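Local atomic coordinates of galactan 1,3-beta-galactosidase (Phanerochaete chrysosporium, PDB entry 7BYT), a protein that probably cleaves galactose units from beta-1,3-galactans as a family 43 glycoside hydrolase, and binds galactose and calcium. Residues F34-S39 with V80-V85; H99-N104 with D134-S139; N158-K163 with G183-A188. All coordinates share one frame; numbering follows the deposited sequence.

Contact 1: residues F34-S39 with V80-V85; sequences FGEDKS and VERPKV. With GLA (alpha-D-galactopyranose), chain F.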
loop_
_atom_site.group_PDB
_atom_site.type_symbol
_atom_site.label_atom_id
_atom_site.label_comp_id
_atom_site.label_asym_id
_atom_site.label_seq_id
_atom_site.Cartn_x
_atom_site.Cartn_y
_atom_site.Cartn_z
ATOM N N PHE A 34 -5.967 -11.333 -0.605
ATOM C CA PHE A 34 -5.825 -11.866 0.744
ATOM C C PHE A 34 -5.106 -10.832 1.593
ATOM O O PHE A 34 -4.169 -10.178 1.127
ATOM C CB PHE A 34 -4.982 -13.143 0.719
ATOM C CG PHE A 34 -5.527 -14.197 -0.191
ATOM C CD1 PHE A 34 -6.436 -15.128 0.280
ATOM C CD2 PHE A 34 -5.162 -14.232 -1.526
ATOM C CE1 PHE A 34 -6.958 -16.095 -0.568
ATOM C CE2 PHE A 34 -5.687 -15.187 -2.383
ATOM C CZ PHE A 34 -6.582 -16.122 -1.907
ATOM N N GLY A 35 -5.519 -10.707 2.849
ATOM C CA GLY A 35 -4.780 -9.802 3.707
ATOM C C GLY A 35 -5.090 -10.043 5.166
ATOM O O GLY A 35 -5.865 -10.935 5.528
ATOM N N GLU A 36 -4.446 -9.231 6.007
ATOM C CA GLU A 36 -4.653 -9.264 7.451
ATOM C C GLU A 36 -5.905 -8.486 7.835
ATOM O O GLU A 36 -6.058 -7.315 7.462
ATOM C CB GLU A 36 -3.460 -8.600 8.145
ATOM C CG GLU A 36 -2.109 -9.103 7.658
ATOM C CD GLU A 36 -0.991 -8.089 7.844
ATOM O OE1 GLU A 36 -1.235 -7.020 8.460
ATOM O OE2 GLU A 36 0.130 -8.361 7.355
ATOM N N ASP A 37 -6.791 -9.120 8.606
ATOM C CA ASP A 37 -7.946 -8.417 9.155
ATOM C C ASP A 37 -7.505 -7.678 10.412
ATOM O O ASP A 37 -7.096 -8.304 11.394
ATOM C CB ASP A 37 -9.046 -9.433 9.471
ATOM C CG ASP A 37 -10.355 -8.785 9.910
ATOM O OD1 ASP A 37 -10.355 -7.635 10.399
ATOM O OD2 ASP A 37 -11.409 -9.458 9.768
ATOM N N LYS A 38 -7.567 -6.343 10.384
ATOM C CA LYS A 38 -7.184 -5.531 11.534
ATOM C C LYS A 38 -8.359 -4.719 12.072
ATOM O O LYS A 38 -8.172 -3.682 12.710
ATOM C CB LYS A 38 -5.951 -4.673 11.241
ATOM C CG LYS A 38 -4.675 -5.519 11.245
ATOM C CD LYS A 38 -3.445 -4.745 10.739
ATOM C CE LYS A 38 -2.155 -5.294 11.355
ATOM N NZ LYS A 38 -1.964 -6.756 11.093
ATOM N N SER A 39 -9.581 -5.207 11.854
ATOM C CA SER A 39 -10.756 -4.506 12.368
ATOM C C SER A 39 -10.718 -4.358 13.880
ATOM O O SER A 39 -11.356 -3.447 14.418
ATOM C CB SER A 39 -12.046 -5.217 11.933
ATOM O OG SER A 39 -12.014 -6.596 12.265
ATOM N N VAL A 80 -0.027 -13.234 12.474
ATOM C CA VAL A 80 -0.067 -13.739 11.104
ATOM C C VAL A 80 -0.022 -12.523 10.193
ATOM O O VAL A 80 -0.930 -11.684 10.236
ATOM C CB VAL A 80 -1.349 -14.546 10.839
ATOM C CG1 VAL A 80 -1.511 -14.818 9.360
ATOM C CG2 VAL A 80 -1.350 -15.843 11.652
ATOM N N GLU A 81 1.029 -12.413 9.380
ATOM C CA GLU A 81 1.222 -11.225 8.557
ATOM C C GLU A 81 1.545 -11.590 7.117
ATOM O O GLU A 81 2.092 -12.660 6.824
ATOM C CB GLU A 81 2.350 -10.338 9.120
ATOM C CG GLU A 81 1.892 -9.526 10.323
ATOM C CD GLU A 81 3.005 -8.769 11.027
ATOM O OE1 GLU A 81 4.180 -8.864 10.612
ATOM O OE2 GLU A 81 2.694 -8.066 12.014
ATOM N N ARG A 82 1.179 -10.684 6.216
ATOM C CA ARG A 82 1.604 -10.736 4.821
ATOM C C ARG A 82 1.286 -12.063 4.120
ATOM O O ARG A 82 2.173 -12.707 3.552
ATOM C CB ARG A 82 3.079 -10.374 4.699
ATOM C CG ARG A 82 3.336 -8.934 5.197
ATOM C CD ARG A 82 4.790 -8.481 5.028
ATOM N NE ARG A 82 4.953 -7.113 5.521
ATOM C CZ ARG A 82 4.691 -6.028 4.792
ATOM N NH1 ARG A 82 4.250 -6.157 3.540
ATOM N NH2 ARG A 82 4.859 -4.816 5.301
ATOM N N PRO A 83 0.025 -12.483 4.118
ATOM C CA PRO A 83 -0.320 -13.742 3.448
ATOM C C PRO A 83 -0.090 -13.625 1.948
ATOM O O PRO A 83 -0.222 -12.551 1.356
ATOM C CB PRO A 83 -1.816 -13.900 3.755
ATOM C CG PRO A 83 -2.306 -12.464 3.877
ATOM C CD PRO A 83 -1.171 -11.759 4.590
ATOM N N LYS A 84 0.251 -14.750 1.338
ATOM C CA LYS A 84 0.455 -14.848 -0.100
ATOM C C LYS A 84 -0.073 -16.198 -0.542
ATOM O O LYS A 84 0.060 -17.176 0.193
ATOM C CB LYS A 84 1.953 -14.802 -0.446
ATOM C CG LYS A 84 2.706 -13.580 0.108
ATOM C CD LYS A 84 2.416 -12.330 -0.727
ATOM C CE LYS A 84 2.849 -11.054 -0.004
ATOM N NZ LYS A 84 1.841 -10.570 0.982
ATOM N N VAL A 85 -0.680 -16.260 -1.728
ATOM C CA VAL A 85 -1.256 -17.507 -2.228
ATOM C C VAL A 85 -0.807 -17.729 -3.661
ATOM O O VAL A 85 -0.911 -16.823 -4.498
ATOM C CB VAL A 85 -2.797 -17.507 -2.159
ATOM C CG1 VAL A 85 -3.354 -18.801 -2.752
ATOM C CG2 VAL A 85 -3.270 -17.334 -0.733
HETATM C C1 GLA F . 6.959 -3.714 9.464
HETATM C C2 GLA F . 6.613 -5.028 8.786
HETATM C C3 GLA F . 5.172 -5.383 9.128
HETATM C C4 GLA F . 5.049 -5.556 10.644
HETATM C C5 GLA F . 5.553 -4.283 11.340
HETATM C C6 GLA F . 5.598 -4.446 12.861
HETATM O O1 GLA F . 6.050 -2.686 9.024
HETATM O O2 GLA F . 6.807 -4.867 7.384
HETATM O O3 GLA F . 4.749 -6.567 8.441
HETATM O O4 GLA F . 5.754 -6.725 11.107
HETATM O O5 GLA F . 6.861 -3.910 10.880
HETATM O O6 GLA F . 6.665 -5.323 13.240
HETATM O O HOH W 1 0.112 -7.701 12.590
#
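Phe34 lies with one ring face against Val85, whose CG2 sits over the ring centre, 3.5 Å from the centroid and only 8° off the normal, as a CH-pi contact. Val85 CG1 is anti to the backbone N (chi1 177°), which leaves CG2 as the branch that meets the ring. Next along, Pro83 packs against the backbone, its CG 3.6 Å from Gly35 CA. Strands 30-36 and 79-88 belong to successive four-stranded blades of the five-bladed beta-propeller of family 43, and they run antiparallel here, held across the join largely by side chains. The polar link is Glu36: its extended chain brings OE2 to Arg82 N at 2.8 Å, where the N-H meets the anti lone pair. Its other oxygen, OE1, takes a salt bridge from Lys38 NZ at 2.7 Å, reached from above the carboxylate plane. Lys38 NZ also donates to a water that in turn donates to Glu81 OE2, an oxygen hydrogen-bonded to Tyr105 OH as well. Glu81 OE1 is left to receive O4 of the galactose at 2.7 Å and, at greater length, O3. Beside it Arg82 donates through NE to galactose O3 (3.0 Å) and through NH2 to galactose O2 (2.9 Å).

Contact 2: residues H99-N104 with D134-S139; sequences HSDSSN and DSRDES. With GLA (alpha-D-galactopyranose), chain F.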
loop_
_atom_site.group_PDB
_atom_site.type_symbol
_atom_site.label_atom_id
_atom_site.label_comp_id
_atom_site.label_asym_id
_atom_site.label_seq_id
_atom_site.Cartn_x
_atom_site.Cartn_y
_atom_site.Cartn_z
ATOM N N HIS A 99 3.862 -14.896 7.230
ATOM C CA HIS A 99 4.780 -14.696 8.336
ATOM C C HIS A 99 4.050 -15.104 9.608
ATOM O O HIS A 99 2.983 -14.561 9.923
ATOM C CB HIS A 99 5.193 -13.226 8.361
ATOM C CG HIS A 99 5.956 -12.803 9.576
ATOM N ND1 HIS A 99 6.224 -11.477 9.836
ATOM C CD2 HIS A 99 6.530 -13.511 10.582
ATOM C CE1 HIS A 99 6.904 -11.380 10.967
ATOM N NE2 HIS A 99 7.113 -12.598 11.435
ATOM N N SER A 100 4.605 -16.086 10.309
ATOM C CA SER A 100 4.028 -16.650 11.523
ATOM C C SER A 100 4.920 -16.256 12.693
ATOM O O SER A 100 6.122 -16.539 12.677
ATOM C CB SER A 100 3.996 -18.172 11.369
ATOM O OG SER A 100 3.468 -18.814 12.519
ATOM N N ASP A 101 4.354 -15.586 13.701
ATOM C CA ASP A 101 5.219 -15.080 14.760
ATOM C C ASP A 101 4.496 -15.017 16.099
ATOM O O ASP A 101 3.287 -15.227 16.199
ATOM C CB ASP A 101 5.814 -13.710 14.392
ATOM C CG ASP A 101 7.301 -13.631 14.683
ATOM O OD1 ASP A 101 7.701 -14.110 15.762
ATOM O OD2 ASP A 101 8.072 -13.119 13.834
ATOM N N SER A 102 5.281 -14.739 17.134
ATOM C CA SER A 102 4.767 -14.380 18.444
ATOM C C SER A 102 4.582 -12.865 18.517
ATOM O O SER A 102 5.009 -12.115 17.635
ATOM C CB SER A 102 5.740 -14.837 19.524
ATOM O OG SER A 102 7.011 -14.246 19.312
ATOM N N SER A 103 3.935 -12.410 19.595
ATOM C CA SER A 103 3.564 -11.001 19.703
ATOM C C SER A 103 4.765 -10.055 19.743
ATOM O O SER A 103 4.623 -8.877 19.399
ATOM C CB SER A 103 2.675 -10.787 20.928
ATOM O OG SER A 103 3.339 -11.212 22.106
ATOM N N ASN A 104 5.935 -10.538 20.155
ATOM C CA ASN A 104 7.148 -9.735 20.175
ATOM C C ASN A 104 8.061 -10.023 18.989
ATOM O O ASN A 104 9.215 -9.584 18.985
ATOM C CB ASN A 104 7.897 -9.941 21.491
ATOM C CG ASN A 104 8.451 -11.349 21.643
ATOM O OD1 ASN A 104 8.259 -12.213 20.789
ATOM N ND2 ASN A 104 9.148 -11.586 22.750
ATOM N N ASP A 134 15.736 -17.591 10.723
ATOM C CA ASP A 134 14.614 -16.675 10.892
ATOM C C ASP A 134 13.943 -16.374 9.559
ATOM O O ASP A 134 14.588 -16.233 8.515
ATOM C CB ASP A 134 15.094 -15.321 11.409
ATOM C CG ASP A 134 15.528 -15.335 12.852
ATOM O OD1 ASP A 134 15.382 -16.365 13.538
ATOM O OD2 ASP A 134 16.020 -14.269 13.283
ATOM N N SER A 135 12.628 -16.194 9.622
ATOM C CA SER A 135 11.892 -15.554 8.539
ATOM C C SER A 135 10.869 -14.637 9.189
ATOM O O SER A 135 10.075 -15.083 10.026
ATOM C CB SER A 135 11.224 -16.611 7.655
ATOM O OG SER A 135 10.467 -16.016 6.613
ATOM N N ARG A 136 10.919 -13.347 8.847
ATOM C CA ARG A 136 9.904 -12.398 9.299
ATOM C C ARG A 136 9.110 -11.912 8.094
ATOM O O ARG A 136 8.333 -12.691 7.541
ATOM C CB ARG A 136 10.507 -11.301 10.191
ATOM C CG ARG A 136 10.928 -11.864 11.557
ATOM C CD ARG A 136 11.575 -10.819 12.465
ATOM N NE ARG A 136 11.863 -11.357 13.798
ATOM C CZ ARG A 136 12.966 -12.034 14.102
ATOM N NH1 ARG A 136 13.881 -12.272 13.165
ATOM N NH2 ARG A 136 13.153 -12.480 15.335
ATOM N N ASP A 137 9.266 -10.664 7.655
ATOM C CA ASP A 137 8.581 -10.268 6.425
ATOM C C ASP A 137 8.951 -11.231 5.304
ATOM O O ASP A 137 10.119 -11.603 5.148
ATOM C CB ASP A 137 9.010 -8.869 5.990
ATOM C CG ASP A 137 8.294 -7.777 6.727
ATOM O OD1 ASP A 137 7.712 -8.036 7.803
ATOM O OD2 ASP A 137 8.366 -6.628 6.250
ATOM N N GLU A 138 7.955 -11.633 4.522
ATOM C CA GLU A 138 8.188 -12.588 3.448
ATOM C C GLU A 138 7.252 -12.304 2.284
ATOM O O GLU A 138 6.260 -11.579 2.398
ATOM C CB GLU A 138 8.050 -14.054 3.906
ATOM C CG GLU A 138 6.747 -14.373 4.654
ATOM C CD GLU A 138 5.478 -14.099 3.868
ATOM O OE1 GLU A 138 4.592 -13.452 4.457
ATOM O OE2 GLU A 138 5.339 -14.557 2.716
ATOM N N SER A 139 7.589 -12.910 1.155
ATOM C CA SER A 139 6.676 -13.063 0.032
ATOM C C SER A 139 6.987 -14.379 -0.650
ATOM O O SER A 139 7.991 -15.028 -0.363
ATOM C CB SER A 139 6.792 -11.916 -0.971
ATOM O OG SER A 139 5.681 -11.929 -1.866
HETATM C C1 GLA F . 6.959 -3.714 9.464
HETATM C C2 GLA F . 6.613 -5.028 8.786
HETATM C C3 GLA F . 5.172 -5.383 9.128
HETATM C C4 GLA F . 5.049 -5.556 10.644
HETATM C C5 GLA F . 5.553 -4.283 11.340
HETATM C C6 GLA F . 5.598 -4.446 12.861
HETATM O O1 GLA F . 6.050 -2.686 9.024
HETATM O O2 GLA F . 6.807 -4.867 7.384
HETATM O O3 GLA F . 4.749 -6.567 8.441
HETATM O O4 GLA F . 5.754 -6.725 11.107
HETATM O O5 GLA F . 6.861 -3.910 10.880
HETATM O O6 GLA F . 6.665 -5.323 13.240
HETATM O O HOH W 2 5.492 -9.467 8.236
#
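His99 and Asp137 meet through a water that also reaches galactose O3: it lies 2.7 Å from His99 ND1 and donates to Asp137 OD1. Asp137 also grips the sugar directly, its OD2 accepting from galactose O2 at 2.6 Å. The place is the propeller's passage from one blade to the next, where strand 93-101 faces the segment leading into strand 138-142. His99 CG is anti to the backbone N (chi1 170°), a turn that lays the ring against the Arg136 backbone. Arg136 CA stands 3.6 Å from the centroid of the His99 ring, 12° off the normal, as a CH-pi contact, while the Arg136 carbonyl oxygen sits over a face toward the rim. At the edge, NE2 donates to Asp101 OD2 at 2.6 Å, nearly straight (166°), in the ring plane and on the anti lone pair. That bond and the water at ND1 fix the ring's rotation. Further out, Asp101 OD1 accepts from Ser102 N and from Ala107 and Ala108. The Arg136 guanidinium is held by Tyr105 O through NH2, and its NH1 makes a salt bridge to Asp134 OD2 at 2.9 Å; the oxygen lies near the guanidinium plane, while NH1 meets it from above its own carboxylate plane.

Contact 3: residues N158-K163 with G183-A188; sequences NNQNFK and GATLEA. With GLA (alpha-D-galactopyranose), chain F.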
loop_
_atom_site.group_PDB
_atom_site.type_symbol
_atom_site.label_atom_id
_atom_site.label_comp_id
_atom_site.label_asym_id
_atom_site.label_seq_id
_atom_site.Cartn_x
_atom_site.Cartn_y
_atom_site.Cartn_z
ATOM N N ASN A 158 17.389 -11.819 12.236
ATOM C CA ASN A 158 16.924 -10.613 12.915
ATOM C C ASN A 158 16.873 -9.430 11.957
ATOM O O ASN A 158 17.298 -8.314 12.270
ATOM C CB ASN A 158 17.751 -10.338 14.166
ATOM C CG ASN A 158 17.401 -11.297 15.282
ATOM O OD1 ASN A 158 16.223 -11.504 15.573
ATOM N ND2 ASN A 158 18.407 -11.916 15.888
ATOM N N ASN A 159 16.369 -9.698 10.758
ATOM C CA ASN A 159 16.121 -8.741 9.686
ATOM C C ASN A 159 17.373 -8.240 8.989
ATOM O O ASN A 159 17.254 -7.430 8.064
ATOM C CB ASN A 159 15.238 -7.560 10.119
ATOM C CG ASN A 159 13.830 -7.990 10.472
ATOM O OD1 ASN A 159 13.338 -9.010 9.985
ATOM N ND2 ASN A 159 13.170 -7.213 11.322
ATOM N N GLN A 160 18.559 -8.700 9.377
ATOM C CA GLN A 160 19.773 -8.147 8.798
ATOM C C GLN A 160 20.059 -8.688 7.408
ATOM O O GLN A 160 20.601 -7.956 6.573
ATOM C CB GLN A 160 20.969 -8.400 9.724
ATOM C CG GLN A 160 20.812 -7.794 11.123
ATOM C CD GLN A 160 20.340 -6.341 11.093
ATOM O OE1 GLN A 160 21.101 -5.447 10.718
ATOM N NE2 GLN A 160 19.077 -6.101 11.476
ATOM N N ASN A 161 19.700 -9.939 7.129
ATOM C CA ASN A 161 20.135 -10.619 5.912
ATOM C C ASN A 161 18.925 -11.057 5.112
ATOM O O ASN A 161 18.081 -11.805 5.625
ATOM C CB ASN A 161 21.000 -11.838 6.245
ATOM C CG ASN A 161 22.195 -11.482 7.108
ATOM O OD1 ASN A 161 22.750 -10.383 7.016
ATOM N ND2 ASN A 161 22.593 -12.417 7.969
ATOM N N PHE A 162 18.855 -10.613 3.852
ATOM C CA PHE A 162 17.691 -10.863 3.014
ATOM C C PHE A 162 17.938 -12.089 2.145
ATOM O O PHE A 162 18.916 -12.134 1.397
ATOM C CB PHE A 162 17.339 -9.661 2.136
ATOM C CG PHE A 162 16.082 -9.883 1.384
ATOM C CD1 PHE A 162 14.862 -9.742 2.024
ATOM C CD2 PHE A 162 16.115 -10.329 0.077
ATOM C CE1 PHE A 162 13.676 -10.001 1.356
ATOM C CE2 PHE A 162 14.924 -10.594 -0.602
ATOM C CZ PHE A 162 13.713 -10.436 0.057
ATOM N N LYS A 163 17.033 -13.062 2.218
ATOM C CA LYS A 163 17.240 -14.360 1.593
ATOM C C LYS A 163 16.182 -14.647 0.539
ATOM O O LYS A 163 15.022 -14.239 0.661
ATOM C CB LYS A 163 17.274 -15.485 2.641
ATOM C CG LYS A 163 18.488 -15.388 3.546
ATOM C CD LYS A 163 18.483 -16.443 4.621
ATOM C CE LYS A 163 19.662 -16.229 5.556
ATOM N NZ LYS A 163 19.553 -17.103 6.766
ATOM N N GLY A 183 23.482 -8.080 5.438
ATOM C CA GLY A 183 23.487 -6.717 5.925
ATOM C C GLY A 183 22.552 -5.777 5.203
ATOM O O GLY A 183 22.630 -4.566 5.422
ATOM N N ALA A 184 21.659 -6.297 4.358
ATOM C CA ALA A 184 20.816 -5.439 3.535
ATOM C C ALA A 184 19.634 -4.820 4.285
ATOM O O ALA A 184 19.063 -3.843 3.788
ATOM C CB ALA A 184 20.319 -6.212 2.310
ATOM N N THR A 185 19.264 -5.344 5.455
ATOM C CA THR A 185 18.124 -4.850 6.245
ATOM C C THR A 185 16.908 -4.542 5.374
ATOM O O THR A 185 16.305 -3.469 5.457
ATOM C CB THR A 185 18.486 -3.663 7.154
ATOM O OG1 THR A 185 18.856 -2.519 6.369
ATOM C CG2 THR A 185 19.626 -4.032 8.088
ATOM N N LEU A 186 16.535 -5.510 4.543
ATOM C CA LEU A 186 15.373 -5.380 3.672
ATOM C C LEU A 186 14.173 -6.107 4.258
ATOM O O LEU A 186 14.302 -7.191 4.834
ATOM C CB LEU A 186 15.669 -5.964 2.289
ATOM C CG LEU A 186 16.771 -5.259 1.505
ATOM C CD1 LEU A 186 16.998 -6.009 0.203
ATOM C CD2 LEU A 186 16.399 -3.807 1.212
ATOM N N GLU A 187 12.996 -5.525 4.084
ATOM C CA GLU A 187 11.770 -6.242 4.417
ATOM C C GLU A 187 10.704 -5.899 3.379
ATOM O O GLU A 187 11.007 -5.356 2.311
ATOM C CB GLU A 187 11.375 -6.115 5.897
ATOM C CG GLU A 187 11.086 -4.727 6.342
ATOM C CD GLU A 187 10.600 -4.619 7.804
ATOM O OE1 GLU A 187 10.656 -5.577 8.625
ATOM O OE2 GLU A 187 10.155 -3.515 8.143
ATOM N N ALA A 188 9.469 -6.316 3.647
ATOM C CA ALA A 188 8.331 -6.122 2.741
ATOM C C ALA A 188 8.668 -6.428 1.278
ATOM O O ALA A 188 8.412 -5.597 0.395
ATOM C CB ALA A 188 7.777 -4.702 2.891
HETATM C C1 GLA F . 6.959 -3.714 9.464
HETATM C C2 GLA F . 6.613 -5.028 8.786
HETATM C C3 GLA F . 5.172 -5.383 9.128
HETATM C C4 GLA F . 5.049 -5.556 10.644
HETATM C C5 GLA F . 5.553 -4.283 11.340
HETATM C C6 GLA F . 5.598 -4.446 12.861
HETATM O O1 GLA F . 6.050 -2.686 9.024
HETATM O O2 GLA F . 6.807 -4.867 7.384
HETATM O O3 GLA F . 4.749 -6.567 8.441
HETATM O O4 GLA F . 5.754 -6.725 11.107
HETATM O O5 GLA F . 6.861 -3.910 10.880
HETATM O O6 GLA F . 6.665 -5.323 13.240
HETATM O O HOH W 3 10.910 -8.453 8.673
HETATM O O HOH W 4 16.663 -8.453 5.377
#
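The Phe162 ring approaches Leu186 at about a right angle to that side chain: CD1 lies 3.9 Å from Leu186 CB, and the Leu186 carbonyl oxygen stands oblique to the ring. Leu153 of its own propeller blade and Leu200 of the next also touch the phenylalanine, which packs at the join where strand 161-167 meets the entry to the next blade around 186-187. The remaining flat groups are amides and a carboxylate. The Asn159 amide and the Glu187 carboxylate cross with their planes 67° apart, and a water donates to both, to Asn159 OD1 and to Glu187 OE1. At the edge of the Gln160 amide, NE2 donates in plane to Asn158 O; the chain is bent at chi2 (-48°), which carries the amide back over its own turn, with OE1 3.3 Å from Thr185 CG2. Gln160 and Asn161 form a classic beta bulge opposite Ser156. Across the contact Thr185 N donates to Gln160 O at 3.1 Å, and Thr185 CA makes a CA-H...O contact to Asn159 O. A second water joins Asn159 O to Leu186 O. Asn161 OD1 takes Gly183 N, and its ND2 is held by Asp157. Were Asn161 an alanine, Gly183 N and the Asp157 carboxylate would each probably lose this mate, and the turn at Gly183 would be less firmly held. The bond concerned is 2.9 Å from Gly183 N to Asn161 OD1, with the donor in the carbonyl plane.

Contact 2 stands between the other two, its centre about 12 Å from each, while the centres of contacts 1 and 3 are about 21 Å apart. Strands 79-88 and 93-101 are neighbours in one blade, and Glu81 O probably accepts from His99 N at 2.9 Å, which ties the sugar-binding strand of contact 1 to the histidine of contact 2. Towards contact 3, Asp137 OD2 probably accepts from Ala188 N at 2.8 Å, and Asp134 OD2 from Asn158 N at 3.0 Å. All three reach one galactose: contacts 1 and 2 hydrogen-bond it directly, whereas Glu187 of contact 3 approaches to 3.5 Å, OE2 to sugar C1. Gln242 and Gly207 also hydrogen-bond the sugar.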